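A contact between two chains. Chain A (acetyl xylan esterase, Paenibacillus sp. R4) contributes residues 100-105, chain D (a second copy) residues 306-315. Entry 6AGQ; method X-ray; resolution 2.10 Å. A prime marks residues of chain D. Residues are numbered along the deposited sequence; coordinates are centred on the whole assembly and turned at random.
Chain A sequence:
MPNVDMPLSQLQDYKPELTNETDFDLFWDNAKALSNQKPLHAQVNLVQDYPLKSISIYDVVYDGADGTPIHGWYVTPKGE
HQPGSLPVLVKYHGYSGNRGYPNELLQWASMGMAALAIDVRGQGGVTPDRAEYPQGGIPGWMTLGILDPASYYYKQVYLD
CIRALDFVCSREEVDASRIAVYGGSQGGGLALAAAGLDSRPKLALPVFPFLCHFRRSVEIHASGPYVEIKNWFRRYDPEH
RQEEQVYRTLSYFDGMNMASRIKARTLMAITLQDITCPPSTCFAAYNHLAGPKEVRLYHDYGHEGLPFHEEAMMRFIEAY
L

Chain A (100-105) GYPNEL
Chain D 306-315: LPFHEEAMMR

How do the two backbones meet? Residues 309′-315′ of chain D are helical, in a helix that continues beyond the stretch, and a short turn of chain A lies against its first turns. Gly100 (phi/psi 66/-139) has a positive phi that favours glycine, and an ideal CB there would clash with Glu104 OE2, 3.0 Å away. An extended Tyr101 (-126/148) follows; Pro102, Asn103 and Glu104 then take helical angles, with Glu104 N hydrogen-bonded to Tyr101 O (3.2 Å) and Leu105 N to Pro102 O (2.9 Å). Tyr101 CA lies 7.3 Å from Phe308′ CA, and Asn103 CA 7.2 Å from Glu311′ CA, so both chains advance in the same general sense.

What does Tyr101 do? Its CA-to-CB bond points toward chain D, and chi1 -57° (m) with chi2 86° sets the ring beside Pro307′ and Phe308′, with Phe308′ N over one face. Its CE1 packs 4.1 Å from Pro307′ CB, and its CZ 4.0 Å from Phe308′ CB. Phe308′, chi1 41° (p) and chi2 85°, starts sideways and its end leads away, leaving its ring edge to Tyr101: Tyr101 OH is 3.7 Å from Phe308′ CD2.

How does Asn103 fit? It also points toward the helix, with chi1 63° (p) and chi2 -73°. Asn103 ND2 comes 3.7 Å from Glu310′ CB, while Asn103 CB rests 4.0 Å from Met314′ CE, at the tip of an extended chain (m, t, t). These are packing contacts; no hydrogen bond crosses between the stretches.

Where do the acidic side chains go? Glu310′ (chi1 -149°, chi2 69°) starts toward chain A but its end leads away, and OE1 is hydrogen-bonded elsewhere in the structure. Glu311′ extends (t, t), its OE1 4.4 Å from Tyr101 CD2; its OE2 takes a salt bridge from Arg315′ NH1 (3.2 Å), one helical turn on. Glu104 (m, t, chi3 30°) starts sideways and brings OE2 within 4.4 Å of Pro307′ CB.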

# COMPACT_ATOMS: atom_id res chain seq x y z
N GLY A 100 22.93 -0.92 21.70
CA GLY A 100 23.23 0.27 20.89
C GLY A 100 24.68 0.75 20.95
O GLY A 100 25.63 -0.05 21.04
N TYR A 101 24.86 2.07 21.02
CA TYR A 101 26.20 2.63 20.91
C TYR A 101 26.39 3.50 22.11
O TYR A 101 25.42 4.08 22.59
CB TYR A 101 26.35 3.42 19.56
CG TYR A 101 26.05 2.58 18.33
CD1 TYR A 101 24.73 2.44 17.84
CD2 TYR A 101 27.08 1.92 17.65
CE1 TYR A 101 24.45 1.65 16.73
CE2 TYR A 101 26.81 1.13 16.53
CZ TYR A 101 25.51 1.00 16.07
OH TYR A 101 25.30 0.21 14.94
N PRO A 102 27.63 3.61 22.61
CA PRO A 102 27.82 4.35 23.86
C PRO A 102 27.48 5.85 23.81
O PRO A 102 27.07 6.42 24.83
CB PRO A 102 29.33 4.17 24.15
CG PRO A 102 29.77 3.01 23.30
CD PRO A 102 28.86 2.94 22.14
N ASN A 103 27.61 6.49 22.64
CA ASN A 103 27.24 7.94 22.52
C ASN A 103 25.77 8.25 22.90
O ASN A 103 25.46 9.37 23.29
CB ASN A 103 27.51 8.49 21.10
CG ASN A 103 26.66 7.79 20.05
OD1 ASN A 103 26.92 6.67 19.71
ND2 ASN A 103 25.61 8.44 19.60
N GLU A 104 24.89 7.26 22.80
CA GLU A 104 23.51 7.40 23.23
C GLU A 104 23.31 7.45 24.73
O GLU A 104 22.20 7.70 25.19
CB GLU A 104 22.68 6.21 22.74
CG GLU A 104 22.64 5.98 21.23
CD GLU A 104 21.85 4.71 20.92
OE1 GLU A 104 20.93 4.39 21.71
OE2 GLU A 104 22.16 4.03 19.90
N LEU A 105 24.34 7.16 25.51
CA LEU A 105 24.28 7.32 26.96
C LEU A 105 24.97 8.61 27.44
O LEU A 105 24.93 8.93 28.63
CB LEU A 105 24.92 6.11 27.61
CG LEU A 105 24.35 4.75 27.18
CD1 LEU A 105 25.09 3.58 27.83
CD2 LEU A 105 22.86 4.69 27.54
N LEU D 306 20.89 7.06 11.08
CA LEU D 306 22.11 6.24 10.95
C LEU D 306 22.84 6.35 12.29
O LEU D 306 23.81 7.09 12.38
CB LEU D 306 23.01 6.76 9.81
CG LEU D 306 22.45 6.92 8.40
CD1 LEU D 306 23.48 7.65 7.53
CD2 LEU D 306 22.10 5.57 7.75
N PRO D 307 22.36 5.62 13.33
CA PRO D 307 22.97 5.80 14.69
C PRO D 307 24.50 5.50 14.77
O PRO D 307 25.20 6.15 15.51
CB PRO D 307 22.12 4.88 15.59
CG PRO D 307 21.50 3.86 14.65
CD PRO D 307 21.30 4.59 13.33
N PHE D 308 24.99 4.54 13.97
CA PHE D 308 26.46 4.30 13.77
C PHE D 308 27.21 5.50 13.18
O PHE D 308 28.40 5.67 13.44
CB PHE D 308 26.74 3.07 12.90
CG PHE D 308 25.81 2.95 11.75
CD1 PHE D 308 26.05 3.62 10.56
CD2 PHE D 308 24.63 2.22 11.87
CE1 PHE D 308 25.16 3.53 9.50
CE2 PHE D 308 23.72 2.15 10.83
CZ PHE D 308 23.98 2.80 9.63
N HIS D 309 26.56 6.33 12.37
CA HIS D 309 27.28 7.45 11.79
C HIS D 309 27.66 8.52 12.80
O HIS D 309 28.54 9.31 12.52
CB HIS D 309 26.53 8.09 10.65
CG HIS D 309 27.43 8.82 9.69
ND1 HIS D 309 28.42 8.18 8.99
CD2 HIS D 309 27.50 10.13 9.36
CE1 HIS D 309 29.06 9.07 8.24
NE2 HIS D 309 28.52 10.26 8.43
N GLU D 310 27.00 8.57 13.96
CA GLU D 310 27.30 9.64 14.93
C GLU D 310 28.78 9.52 15.42
O GLU D 310 29.55 10.51 15.48
CB GLU D 310 26.31 9.61 16.11
CG GLU D 310 26.04 10.99 16.71
CD GLU D 310 25.23 11.94 15.79
OE1 GLU D 310 25.34 13.16 16.00
OE2 GLU D 310 24.47 11.51 14.87
N GLU D 311 29.17 8.28 15.70
CA GLU D 311 30.53 7.97 16.13
C GLU D 311 31.57 8.26 15.03
O GLU D 311 32.66 8.74 15.33
CB GLU D 311 30.61 6.50 16.60
CG GLU D 311 32.01 5.96 16.91
CD GLU D 311 32.08 4.42 17.06
OE1 GLU D 311 31.03 3.74 16.89
OE2 GLU D 311 33.18 3.87 17.32
N ALA D 312 31.25 7.94 13.77
CA ALA D 312 32.17 8.22 12.63
C ALA D 312 32.41 9.73 12.48
O ALA D 312 33.50 10.16 12.24
CB ALA D 312 31.59 7.69 11.34
N MET D 313 31.35 10.52 12.61
CA MET D 313 31.46 11.99 12.58
C MET D 313 32.25 12.58 13.73
O MET D 313 33.02 13.52 13.53
CB MET D 313 30.06 12.63 12.61
CG MET D 313 29.32 12.43 11.30
SD MET D 313 27.68 13.15 11.27
CE MET D 313 27.86 14.67 12.25
N MET D 314 32.01 12.08 14.94
CA MET D 314 32.75 12.53 16.10
C MET D 314 34.24 12.22 15.96
O MET D 314 35.08 13.01 16.37
CB MET D 314 32.27 11.92 17.41
CG MET D 314 30.92 12.37 17.91
SD MET D 314 30.47 11.39 19.37
CE MET D 314 28.85 12.05 19.72
N ARG D 315 34.57 11.08 15.40
CA ARG D 315 35.97 10.68 15.16
C ARG D 315 36.64 11.59 14.13
O ARG D 315 37.70 12.13 14.39
CB ARG D 315 36.02 9.21 14.71
CG ARG D 315 37.40 8.59 14.68
CD ARG D 315 37.41 7.07 14.52
NE ARG D 315 37.60 6.36 15.80
CZ ARG D 315 36.65 5.79 16.55
NH1 ARG D 315 35.37 5.83 16.18
NH2 ARG D 315 36.97 5.19 17.69